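Long-range contacts in cytochrome P450 (CYP102L1) (PDB 6N6Q), which is a phage-encoded haem protein of the cytochrome P450 superfamily and probably acts as a monooxygenase: residues Pro346-Gln351 with Val371-His376; His376-His381 with Pro406-Pro411; Thr316-Gln321 with Leu437-Leu442. All coordinates share one frame; numbering follows the deposited sequence.

Contact 1: residues Pro346-Gln351 with Val371-His376; sequences PGYFRQ and VFVNLH. With CAC (cacodylate ion), chain F.
Residues Gly-347 to Arg-350 pair antiparallel with Val-371 to Asn-374 as two inner strands of the large beta sheet of the P450 fold, beta 1-3 beside beta 1-4, with Tyr-348 in the haem pocket. Arg-350 and Val-371 form a hydrogen-bonded pair in both directions. Opposite Tyr-348 the two bonds differ: Val-373 N reaches Tyr-348 O at 2.9 Å, nearly straight (163°), whereas the return bond to Val-373 O is weak. Just before its strand begins, Pro-346 offers its O to the start of helix 375-379, which follows directly on the other strand, taking His-376 N and, weakly, Leu-375 N.

One side of the sheet carries the phenylalanines. Phe-372 CD1 sits over a face of the Phe-349 ring, toward its rim and 3.4 Å from Phe-349 CZ, with the planes at 50°. The far end of the Phe-372 ring reaches Gly-347, CZ to CA 3.7 Å. On the other side, Tyr-348 has CG between its backbone N and carbonyl carbon (chi1 50°). Its ring lies alongside Val-373, whose CB is 3.9 Å from the ring centroid in a CH-pi contact. The Leu-375 side chain runs roughly perpendicular to that of Tyr-348, Leu-375 CD2 to Tyr-348 CE1 3.8 Å. Tyr-348 OH is hydrogen-bonded to Asn-72, and Gln-351 NE2 makes a weak bond to a cacodylate ion, probably from the crystallisation liquor.

Backbone bonds thus set the strand register, while Val-373 and Leu-375 pack apolar carbon against a tyrosine that touches the haem and would restrict how its ring can turn.

Contact 2: residues His376-His381 with Pro406-Pro411; sequences HAAHTH and PHIYKP. With HEM (protoporphyrin IX containing Fe), chain E.
The last turn of helix 375-379 runs beside an extended loop segment, with Ala-378 CA facing Ile-408 CA and His-379 CA facing Tyr-409 CA, each pair 5.9 Å apart. His-379 does most of the work. Its CG stands anti to the carbonyl carbon (chi1 -72°), and the imidazole reaches the loop backbone. There NE2 accepts a hydrogen bond from Lys-410 N, 3.1 Å long and bent to 141° at the hydrogen; the donor is tilted 20° out of the ring plane. ND1 makes a weak bond to Leu-339 O, consistent with a neutral ring protonated at ND1.

Tyr-409 CD1 stands over the centre of one face of this imidazole, 3.9 Å from His-379 CE1, and the two side chains cross at about a right angle. Pro-411 N lies at the imidazole's edge, in plane, and the proline's own CD covers the centre of a Tyr-409 face. One residue earlier in each segment the side chains meet as apolar carbon, Ala-378 CB against Ile-408 CB at 3.9 Å.

Arg-340, in the ExxR motif of helix 329-341, hydrogen-bonds His-379 O, and Pro-411 O approaches the haem methyl CMB at 3.5 Å. Such packing belongs to the proximal side of the P450 fold, where the short K' helix meets the end of the meander just before the cysteine loop.

Contact 3: residues Thr316-Gln321 with Leu437-Leu442; sequences TFPDFQ and LHQFEL
No hydrogen bond crosses between Thr-316 and His-438, yet Thr-316 O sits 2.9 Å from His-438 CE1, a carbon of the imidazole. The place is the C-terminal end of the L helix of the P450 fold, helix 422-439, where the chain turns into strand 440-444 of a small antiparallel sheet. The loop that follows helix 298-311 lies against it.

Pro-318 is the central piece. Its CG stands over the middle of one imidazole face, 3.7 Å from the His-438 ring centroid and 13° off the normal, a clear CH-pi contact in which the two side chains lie alongside with opposite headings. Two other corners of the same pyrrolidine are also used: CD lies over a face of Phe-317 and CB over a face of Phe-320. Three rings from two parts of the chain are thus gathered round one proline. Just beyond, Asp-319 centres an inverse gamma turn, closed by a weak bond from Phe-320 N to Pro-318 O.

The imidazole is held from both nitrogens. His-438 CG is anti to the backbone N (chi1 -176°), and His-438 ND1 donates to Gln-439 OE1 at 2.6 Å, with the oxygen close to the ring plane; NE2 is hydrogen-bonded to Trp-312 O. If both nitrogens do carry protons, the ring would be an imidazolium, and the polarised C-H at CE1 would suit the nearby Thr-316 O.

Gln-439 is bent at chi2 (-63°), which swings CD back toward the loop. From there OE1, besides accepting the bond from His-438 ND1, comes to 3.5 Å from Phe-317 CA, while Gln-439 CG rests 4.2 Å from Phe-317 CD1.

In the fold
Contacts 1 and 2 form one continuous block beside the haem: they share His-376 and helix 375-379, their centres are 11 Å apart, and Leu-375 packs on both Ile-408 and Lys-410 O. Contact 3 lies about 37 Å from contact 1, centre to centre, on the opposite side of the chain's centre and only partly buried; in sequence its loop encloses the other two. The chemistry changes accordingly. Contact 1 is buried and secured by repeated backbone bonds between strands, contact 2 is also buried but has a single side-chain-to-backbone bond, and contact 3 relies on packing, its polar bonds made within one segment or to residues outside both.

Contact 1: residues Pro346-Gln351 with Val371-His376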
loop_
_atom_site.group_PDB
_atom_site.type_symbol
_atom_site.label_atom_id
_atom_site.label_comp_id
_atom_site.label_asym_id
_atom_site.label_seq_id
_atom_site.Cartn_x
_atom_site.Cartn_y
_atom_site.Cartn_z
ATOM N N PRO A 346 0.956 -6.290 5.495
ATOM C CA PRO A 346 1.562 -7.497 6.077
ATOM C C PRO A 346 0.696 -8.740 5.975
ATOM O O PRO A 346 1.196 -9.838 6.248
ATOM C CB PRO A 346 1.785 -7.100 7.539
ATOM C CG PRO A 346 0.689 -6.127 7.816
ATOM C CD PRO A 346 0.465 -5.365 6.533
ATOM N N GLY A 347 -0.570 -8.613 5.599
ATOM C CA GLY A 347 -1.416 -9.783 5.484
ATOM C C GLY A 347 -2.814 -9.398 5.062
ATOM O O GLY A 347 -3.146 -8.217 4.919
ATOM N N TYR A 348 -3.634 -10.425 4.866
ATOM C CA TYR A 348 -5.019 -10.250 4.461
ATOM C C TYR A 348 -5.871 -11.322 5.126
ATOM O O TYR A 348 -5.371 -12.359 5.569
ATOM C CB TYR A 348 -5.173 -10.306 2.934
ATOM C CG TYR A 348 -4.503 -11.499 2.294
ATOM C CD1 TYR A 348 -3.167 -11.449 1.915
ATOM C CD2 TYR A 348 -5.204 -12.673 2.063
ATOM C CE1 TYR A 348 -2.550 -12.534 1.329
ATOM C CE2 TYR A 348 -4.595 -13.766 1.476
ATOM C CZ TYR A 348 -3.268 -13.690 1.111
ATOM O OH TYR A 348 -2.657 -14.776 0.528
ATOM N N PHE A 349 -7.171 -11.055 5.192
ATOM C CA PHE A 349 -8.125 -11.945 5.837
ATOM C C PHE A 349 -8.943 -12.673 4.782
ATOM O O PHE A 349 -9.447 -12.050 3.840
ATOM C CB PHE A 349 -9.045 -11.168 6.780
ATOM C CG PHE A 349 -8.371 -10.712 8.041
ATOM C CD1 PHE A 349 -8.276 -11.560 9.136
ATOM C CD2 PHE A 349 -7.834 -9.439 8.136
ATOM C CE1 PHE A 349 -7.658 -11.143 10.302
ATOM C CE2 PHE A 349 -7.213 -9.018 9.297
ATOM C CZ PHE A 349 -7.126 -9.871 10.382
ATOM N N ARG A 350 -9.075 -13.986 4.943
ATOM C CA ARG A 350 -9.866 -14.805 4.042
ATOM C C ARG A 350 -10.982 -15.488 4.819
ATOM O O ARG A 350 -10.909 -15.644 6.039
ATOM C CB ARG A 350 -9.002 -15.851 3.331
ATOM C CG ARG A 350 -7.850 -15.261 2.536
ATOM C CD ARG A 350 -7.741 -15.920 1.176
ATOM N NE ARG A 350 -8.522 -15.220 0.162
ATOM C CZ ARG A 350 -8.970 -15.782 -0.955
ATOM N NH1 ARG A 350 -8.732 -17.065 -1.195
ATOM N NH2 ARG A 350 -9.667 -15.066 -1.826
ATOM N N GLN A 351 -12.026 -15.887 4.096
ATOM C CA GLN A 351 -13.168 -16.561 4.695
ATOM C C GLN A 351 -13.591 -17.713 3.797
ATOM O O GLN A 351 -13.362 -17.692 2.585
ATOM C CB GLN A 351 -14.346 -15.600 4.922
ATOM C CG GLN A 351 -14.977 -15.077 3.647
ATOM C CD GLN A 351 -16.021 -14.013 3.907
ATOM O OE1 GLN A 351 -16.033 -13.383 4.964
ATOM N NE2 GLN A 351 -16.907 -13.807 2.940
ATOM N N VAL A 371 -9.814 -16.522 8.567
ATOM C CA VAL A 371 -8.440 -16.681 9.018
ATOM C C VAL A 371 -7.624 -15.498 8.511
ATOM O O VAL A 371 -8.079 -14.705 7.684
ATOM C CB VAL A 371 -7.812 -18.008 8.540
ATOM C CG1 VAL A 371 -8.613 -19.201 9.049
ATOM C CG2 VAL A 371 -7.714 -18.026 7.021
ATOM N N PHE A 372 -6.397 -15.395 9.016
ATOM C CA PHE A 372 -5.464 -14.343 8.633
ATOM C C PHE A 372 -4.243 -14.985 7.993
ATOM O O PHE A 372 -3.602 -15.848 8.602
ATOM C CB PHE A 372 -5.058 -13.500 9.844
ATOM C CG PHE A 372 -4.033 -12.442 9.539
ATOM C CD1 PHE A 372 -4.385 -11.288 8.857
ATOM C CD2 PHE A 372 -2.720 -12.592 9.955
ATOM C CE1 PHE A 372 -3.444 -10.309 8.582
ATOM C CE2 PHE A 372 -1.774 -11.616 9.684
ATOM C CZ PHE A 372 -2.138 -10.474 8.998
ATOM N N VAL A 373 -3.931 -14.570 6.769
ATOM C CA VAL A 373 -2.717 -14.996 6.086
ATOM C C VAL A 373 -1.611 -14.022 6.474
ATOM O O VAL A 373 -1.664 -12.839 6.127
ATOM C CB VAL A 373 -2.912 -15.046 4.567
ATOM C CG1 VAL A 373 -1.586 -15.315 3.872
ATOM C CG2 VAL A 373 -3.938 -16.109 4.199
ATOM N N ASN A 374 -0.613 -14.512 7.206
ATOM C CA ASN A 374 0.504 -13.687 7.661
ATOM C C ASN A 374 1.558 -13.668 6.559
ATOM O O ASN A 374 2.390 -14.576 6.464
ATOM C CB ASN A 374 1.069 -14.222 8.972
ATOM C CG ASN A 374 2.060 -13.272 9.620
ATOM O OD1 ASN A 374 2.685 -12.451 8.951
ATOM N ND2 ASN A 374 2.209 -13.383 10.935
ATOM N N LEU A 375 1.525 -12.626 5.723
ATOM C CA LEU A 375 2.486 -12.525 4.628
ATOM C C LEU A 375 3.897 -12.279 5.146
ATOM O O LEU A 375 4.864 -12.820 4.598
ATOM C CB LEU A 375 2.080 -11.410 3.664
ATOM C CG LEU A 375 0.870 -11.664 2.767
ATOM C CD1 LEU A 375 0.460 -10.378 2.078
ATOM C CD2 LEU A 375 1.190 -12.745 1.747
ATOM N N HIS A 376 4.034 -11.462 6.194
ATOM C CA HIS A 376 5.359 -11.169 6.732
ATOM C C HIS A 376 6.054 -12.437 7.207
ATOM O O HIS A 376 7.265 -12.598 7.015
ATOM C CB HIS A 376 5.257 -10.160 7.874
ATOM C CG HIS A 376 6.529 -10.001 8.647
ATOM N ND1 HIS A 376 6.647 -10.369 9.970
ATOM C CD2 HIS A 376 7.743 -9.528 8.279
ATOM C CE1 HIS A 376 7.876 -10.121 10.386
ATOM N NE2 HIS A 376 8.561 -9.610 9.379
HETATM AS AS CAC F . -19.442 -10.668 2.949
HETATM O O1 CAC F . -20.328 -10.063 1.593
HETATM O O2 CAC F . -17.733 -10.477 3.099
HETATM C C1 CAC F . -20.270 -9.966 4.531
HETATM C C2 CAC F . -19.870 -12.528 3.116
#

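Contact 2: residues His376-His381 with Pro406-Pro411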
loop_
_atom_site.group_PDB
_atom_site.type_symbol
_atom_site.label_atom_id
_atom_site.label_comp_id
_atom_site.label_asym_id
_atom_site.label_seq_id
_atom_site.Cartn_x
_atom_site.Cartn_y
_atom_site.Cartn_z
ATOM N N HIS A 376 4.034 -11.462 6.194
ATOM C CA HIS A 376 5.359 -11.169 6.732
ATOM C C HIS A 376 6.054 -12.437 7.207
ATOM O O HIS A 376 7.265 -12.598 7.015
ATOM C CB HIS A 376 5.257 -10.160 7.874
ATOM C CG HIS A 376 6.529 -10.001 8.647
ATOM N ND1 HIS A 376 6.647 -10.369 9.970
ATOM C CD2 HIS A 376 7.743 -9.528 8.279
ATOM C CE1 HIS A 376 7.876 -10.121 10.386
ATOM N NE2 HIS A 376 8.561 -9.610 9.379
ATOM N N ALA A 377 5.306 -13.350 7.825
ATOM C CA ALA A 377 5.896 -14.619 8.231
ATOM C C ALA A 377 6.125 -15.526 7.029
ATOM O O ALA A 377 7.138 -16.232 6.961
ATOM C CB ALA A 377 5.003 -15.304 9.264
ATOM N N ALA A 378 5.200 -15.511 6.067
ATOM C CA ALA A 378 5.331 -16.376 4.899
ATOM C C ALA A 378 6.450 -15.904 3.977
ATOM O O ALA A 378 7.150 -16.724 3.371
ATOM C CB ALA A 378 4.003 -16.440 4.144
ATOM N N HIS A 379 6.633 -14.588 3.854
ATOM C CA HIS A 379 7.681 -14.073 2.979
ATOM C C HIS A 379 9.067 -14.294 3.567
ATOM O O HIS A 379 10.041 -14.432 2.820
ATOM C CB HIS A 379 7.454 -12.589 2.705
ATOM C CG HIS A 379 6.293 -12.311 1.803
ATOM N ND1 HIS A 379 5.946 -11.037 1.410
ATOM C CD2 HIS A 379 5.402 -13.143 1.214
ATOM C CE1 HIS A 379 4.890 -11.095 0.619
ATOM N NE2 HIS A 379 4.540 -12.362 0.483
ATOM N N THR A 380 9.181 -14.324 4.894
ATOM C CA THR A 380 10.439 -14.604 5.569
ATOM C C THR A 380 10.523 -16.044 6.058
ATOM O O THR A 380 11.415 -16.371 6.848
ATOM C CB THR A 380 10.636 -13.638 6.740
ATOM O OG1 THR A 380 9.629 -13.873 7.731
ATOM C CG2 THR A 380 10.536 -12.198 6.261
ATOM N N HIS A 381 9.618 -16.906 5.602
ATOM C CA HIS A 381 9.574 -18.287 6.052
ATOM C C HIS A 381 10.836 -19.037 5.624
ATOM O O HIS A 381 11.550 -18.636 4.700
ATOM C CB HIS A 381 8.325 -18.981 5.501
ATOM C CG HIS A 381 8.126 -20.374 6.015
ATOM N ND1 HIS A 381 8.455 -21.493 5.281
ATOM C CD2 HIS A 381 7.631 -20.827 7.191
ATOM C CE1 HIS A 381 8.171 -22.576 5.982
ATOM N NE2 HIS A 381 7.670 -22.200 7.145
ATOM N N PRO A 406 7.631 -25.012 -2.645
ATOM C CA PRO A 406 6.499 -24.379 -1.953
ATOM C C PRO A 406 6.898 -23.127 -1.187
ATOM O O PRO A 406 7.561 -23.208 -0.148
ATOM C CB PRO A 406 6.006 -25.480 -1.004
ATOM C CG PRO A 406 6.551 -26.755 -1.568
ATOM C CD PRO A 406 7.867 -26.386 -2.176
ATOM N N HIS A 407 6.492 -21.965 -1.693
ATOM C CA HIS A 407 6.768 -20.698 -1.031
ATOM C C HIS A 407 5.697 -19.695 -1.435
ATOM O O HIS A 407 5.128 -19.782 -2.526
ATOM C CB HIS A 407 8.162 -20.165 -1.381
ATOM C CG HIS A 407 8.299 -19.725 -2.805
ATOM N ND1 HIS A 407 8.507 -20.610 -3.841
ATOM C CD2 HIS A 407 8.257 -18.493 -3.364
ATOM C CE1 HIS A 407 8.587 -19.942 -4.978
ATOM N NE2 HIS A 407 8.438 -18.656 -4.716
ATOM N N ILE A 408 5.431 -18.743 -0.546
ATOM C CA ILE A 408 4.382 -17.749 -0.739
ATOM C C ILE A 408 5.026 -16.394 -0.987
ATOM O O ILE A 408 5.949 -15.994 -0.267
ATOM C CB ILE A 408 3.431 -17.691 0.470
ATOM C CG1 ILE A 408 2.680 -19.014 0.620
ATOM C CG2 ILE A 408 2.455 -16.530 0.331
ATOM C CD1 ILE A 408 1.833 -19.375 -0.582
ATOM N N TYR A 409 4.543 -15.691 -2.014
ATOM C CA TYR A 409 4.943 -14.305 -2.267
ATOM C C TYR A 409 3.744 -13.601 -2.908
ATOM O O TYR A 409 3.617 -13.560 -4.134
ATOM C CB TYR A 409 6.181 -14.220 -3.146
ATOM C CG TYR A 409 6.609 -12.799 -3.422
ATOM C CD1 TYR A 409 7.191 -12.026 -2.426
ATOM C CD2 TYR A 409 6.423 -12.226 -4.672
ATOM C CE1 TYR A 409 7.578 -10.724 -2.669
ATOM C CE2 TYR A 409 6.809 -10.924 -4.927
ATOM C CZ TYR A 409 7.385 -10.177 -3.921
ATOM O OH TYR A 409 7.772 -8.879 -4.164
ATOM N N LYS A 410 2.873 -13.052 -2.065
ATOM C CA LYS A 410 1.656 -12.374 -2.513
ATOM C C LYS A 410 1.532 -11.019 -1.825
ATOM O O LYS A 410 0.599 -10.789 -1.047
ATOM C CB LYS A 410 0.424 -13.236 -2.235
ATOM C CG LYS A 410 0.424 -14.576 -2.946
ATOM C CD LYS A 410 0.340 -14.400 -4.454
ATOM C CE LYS A 410 0.223 -15.744 -5.152
ATOM N NZ LYS A 410 -0.089 -15.596 -6.597
ATOM N N PRO A 411 2.449 -10.086 -2.106
ATOM C CA PRO A 411 2.361 -8.766 -1.459
ATOM C C PRO A 411 1.147 -7.959 -1.887
ATOM O O PRO A 411 0.811 -6.977 -1.214
ATOM C CB PRO A 411 3.665 -8.077 -1.882
ATOM C CG PRO A 411 4.027 -8.732 -3.169
ATOM C CD PRO A 411 3.586 -10.164 -3.042
HETATM C CHA HEM E . -6.127 -4.177 -2.339
HETATM C CHB HEM E . -1.404 -4.096 -1.193
HETATM C CHC HEM E . -0.862 0.020 -3.728
HETATM C CHD HEM E . -5.690 0.299 -4.214
HETATM C C1A HEM E . -4.898 -4.544 -1.825
HETATM C C2A HEM E . -4.589 -5.750 -1.078
HETATM C C3A HEM E . -3.293 -5.724 -0.764
HETATM C C4A HEM E . -2.719 -4.504 -1.298
HETATM C CMA HEM E . -2.542 -6.810 0.033
HETATM C CAA HEM E . -5.577 -6.872 -0.695
HETATM C CBA HEM E . -6.262 -6.490 0.614
HETATM C CGA HEM E . -7.104 -7.629 1.128
HETATM O O1A HEM E . -7.051 -8.741 0.540
HETATM O O2A HEM E . -7.830 -7.425 2.135
HETATM C C1B HEM E . -0.834 -3.009 -1.827
HETATM C C2B HEM E . 0.583 -2.712 -1.896
HETATM C C3B HEM E . 0.739 -1.571 -2.598
HETATM C C4B HEM E . -0.582 -1.115 -2.991
HETATM C CMB HEM E . 1.666 -3.605 -1.248
HETATM C CAB HEM E . 2.032 -0.799 -2.973
HETATM C CBB HEM E . 3.272 -1.151 -2.612
HETATM C C1C HEM E . -2.114 0.456 -4.115
HETATM C C2C HEM E . -2.412 1.601 -4.951
HETATM C C3C HEM E . -3.735 1.692 -5.093
HETATM C C4C HEM E . -4.344 0.597 -4.347
HETATM C CMC HEM E . -1.385 2.569 -5.577
HETATM C CAC HEM E . -4.423 2.802 -5.924
HETATM C CBC HEM E . -5.748 2.872 -6.092
HETATM C C1D HEM E . -6.235 -0.887 -3.761
HETATM C C2D HEM E . -7.644 -1.241 -3.752
HETATM C C3D HEM E . -7.763 -2.471 -3.238
HETATM C C4D HEM E . -6.437 -2.951 -2.899
HETATM C CMD HEM E . -8.804 -0.348 -4.247
HETATM C CAD HEM E . -9.083 -3.251 -3.038
HETATM C CBD HEM E . -9.468 -3.964 -4.331
HETATM C CGD HEM E . -10.703 -4.802 -4.112
HETATM O O1D HEM E . -11.484 -4.985 -5.083
HETATM O O2D HEM E . -10.915 -5.284 -2.968
HETATM N NA HEM E . -3.730 -3.811 -1.934
HETATM N NB HEM E . -1.511 -2.015 -2.505
HETATM N NC HEM E . -3.317 -0.128 -3.768
HETATM N ND HEM E . -5.533 -1.957 -3.234
HETATM FE FE HEM E . -3.534 -1.902 -2.739
#

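Contact 3: residues Thr316-Gln321 with Leu437-Leu442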
loop_
_atom_site.group_PDB
_atom_site.type_symbol
_atom_site.label_atom_id
_atom_site.label_comp_id
_atom_site.label_asym_id
_atom_site.label_seq_id
_atom_site.Cartn_x
_atom_site.Cartn_y
_atom_site.Cartn_z
ATOM N N THR A 316 21.507 15.264 -15.828
ATOM C CA THR A 316 20.235 15.949 -15.998
ATOM C C THR A 316 19.098 15.006 -15.619
ATOM O O THR A 316 19.205 13.787 -15.770
ATOM C CB THR A 316 20.075 16.427 -17.442
ATOM O OG1 THR A 316 21.268 17.103 -17.856
ATOM C CG2 THR A 316 18.895 17.385 -17.569
ATOM N N PHE A 317 18.012 15.581 -15.107
ATOM C CA PHE A 317 16.871 14.785 -14.680
ATOM C C PHE A 317 16.431 13.857 -15.812
ATOM O O PHE A 317 16.347 14.295 -16.968
ATOM C CB PHE A 317 15.712 15.689 -14.257
ATOM C CG PHE A 317 14.589 14.957 -13.579
ATOM C CD1 PHE A 317 14.627 14.715 -12.215
ATOM C CD2 PHE A 317 13.494 14.512 -14.302
ATOM C CE1 PHE A 317 13.594 14.043 -11.585
ATOM C CE2 PHE A 317 12.459 13.838 -13.679
ATOM C CZ PHE A 317 12.508 13.604 -12.319
ATOM N N PRO A 318 16.171 12.582 -15.530
ATOM C CA PRO A 318 15.891 11.628 -16.611
ATOM C C PRO A 318 14.638 11.994 -17.393
ATOM O O PRO A 318 13.615 12.383 -16.826
ATOM C CB PRO A 318 15.719 10.298 -15.870
ATOM C CG PRO A 318 16.482 10.478 -14.599
ATOM C CD PRO A 318 16.295 11.915 -14.223
ATOM N N ASP A 319 14.738 11.869 -18.718
ATOM C CA ASP A 319 13.600 12.033 -19.621
ATOM C C ASP A 319 12.817 10.723 -19.619
ATOM O O ASP A 319 12.942 9.876 -20.509
ATOM C CB ASP A 319 14.079 12.413 -21.018
ATOM C CG ASP A 319 12.950 12.484 -22.032
ATOM O OD1 ASP A 319 11.786 12.696 -21.629
ATOM O OD2 ASP A 319 13.234 12.316 -23.238
ATOM N N PHE A 320 11.999 10.556 -18.582
ATOM C CA PHE A 320 11.260 9.315 -18.384
ATOM C C PHE A 320 10.233 9.125 -19.494
ATOM O O PHE A 320 9.325 9.945 -19.658
ATOM C CB PHE A 320 10.564 9.319 -17.023
ATOM C CG PHE A 320 11.495 9.136 -15.856
ATOM C CD1 PHE A 320 12.102 7.914 -15.619
ATOM C CD2 PHE A 320 11.742 10.180 -14.978
ATOM C CE1 PHE A 320 12.954 7.740 -14.541
ATOM C CE2 PHE A 320 12.593 10.013 -13.897
ATOM C CZ PHE A 320 13.198 8.791 -13.679
ATOM N N GLN A 321 10.377 8.045 -20.255
ATOM C CA GLN A 321 9.345 7.588 -21.170
ATOM C C GLN A 321 8.759 6.285 -20.640
ATOM O O GLN A 321 9.436 5.521 -19.946
ATOM C CB GLN A 321 9.894 7.402 -22.589
ATOM C CG GLN A 321 11.365 7.065 -22.629
ATOM C CD GLN A 321 12.004 7.304 -23.986
ATOM O OE1 GLN A 321 11.396 7.054 -25.027
ATOM N NE2 GLN A 321 13.241 7.795 -23.979
ATOM N N LEU A 437 17.958 7.696 -7.146
ATOM C CA LEU A 437 19.288 7.130 -7.353
ATOM C C LEU A 437 20.056 7.865 -8.443
ATOM O O LEU A 437 21.289 7.942 -8.388
ATOM C CB LEU A 437 19.179 5.648 -7.705
ATOM C CG LEU A 437 18.753 4.702 -6.585
ATOM C CD1 LEU A 437 18.676 3.286 -7.116
ATOM C CD2 LEU A 437 19.727 4.794 -5.423
ATOM N N HIS A 438 19.352 8.399 -9.440
ATOM C CA HIS A 438 20.004 9.119 -10.526
ATOM C C HIS A 438 20.486 10.498 -10.092
ATOM O O HIS A 438 21.541 10.952 -10.551
ATOM C CB HIS A 438 19.041 9.242 -11.710
ATOM C CG HIS A 438 19.641 9.885 -12.919
ATOM N ND1 HIS A 438 19.741 11.253 -13.062
ATOM C CD2 HIS A 438 20.160 9.349 -14.049
ATOM C CE1 HIS A 438 20.304 11.530 -14.224
ATOM N NE2 HIS A 438 20.567 10.394 -14.843
ATOM N N GLN A 439 19.745 11.166 -9.208
ATOM C CA GLN A 439 20.032 12.539 -8.818
ATOM C C GLN A 439 20.811 12.660 -7.518
ATOM O O GLN A 439 21.609 13.594 -7.377
ATOM C CB GLN A 439 18.726 13.331 -8.682
ATOM C CG GLN A 439 17.918 13.408 -9.960
ATOM C CD GLN A 439 18.653 14.142 -11.061
ATOM O OE1 GLN A 439 18.913 13.585 -12.128
ATOM N NE2 GLN A 439 18.990 15.402 -10.809
ATOM N N PHE A 440 20.598 11.760 -6.563
ATOM C CA PHE A 440 21.201 11.876 -5.245
ATOM C C PHE A 440 21.950 10.601 -4.888
ATOM O O PHE A 440 21.738 9.540 -5.480
ATOM C CB PHE A 440 20.151 12.156 -4.161
ATOM C CG PHE A 440 19.260 13.323 -4.463
ATOM C CD1 PHE A 440 19.687 14.618 -4.228
ATOM C CD2 PHE A 440 17.987 13.125 -4.972
ATOM C CE1 PHE A 440 18.868 15.693 -4.501
ATOM C CE2 PHE A 440 17.162 14.196 -5.247
ATOM C CZ PHE A 440 17.603 15.482 -5.012
ATOM N N GLU A 441 22.835 10.726 -3.904
ATOM C CA GLU A 441 23.407 9.587 -3.208
ATOM C C GLU A 441 22.907 9.591 -1.769
ATOM O O GLU A 441 22.659 10.649 -1.183
ATOM C CB GLU A 441 24.939 9.606 -3.250
ATOM C CG GLU A 441 25.585 10.812 -2.596
ATOM C CD GLU A 441 27.075 10.876 -2.869
ATOM O OE1 GLU A 441 27.503 10.395 -3.940
ATOM O OE2 GLU A 441 27.820 11.399 -2.011
ATOM N N LEU A 442 22.747 8.397 -1.209
ATOM C CA LEU A 442 22.036 8.210 0.049
ATOM C C LEU A 442 23.035 8.022 1.184
ATOM O O LEU A 442 23.883 7.126 1.130
ATOM C CB LEU A 442 21.096 7.009 -0.045
ATOM C CG LEU A 442 20.254 6.902 -1.319
ATOM C CD1 LEU A 442 19.545 5.558 -1.385
ATOM C CD2 LEU A 442 19.250 8.037 -1.404
#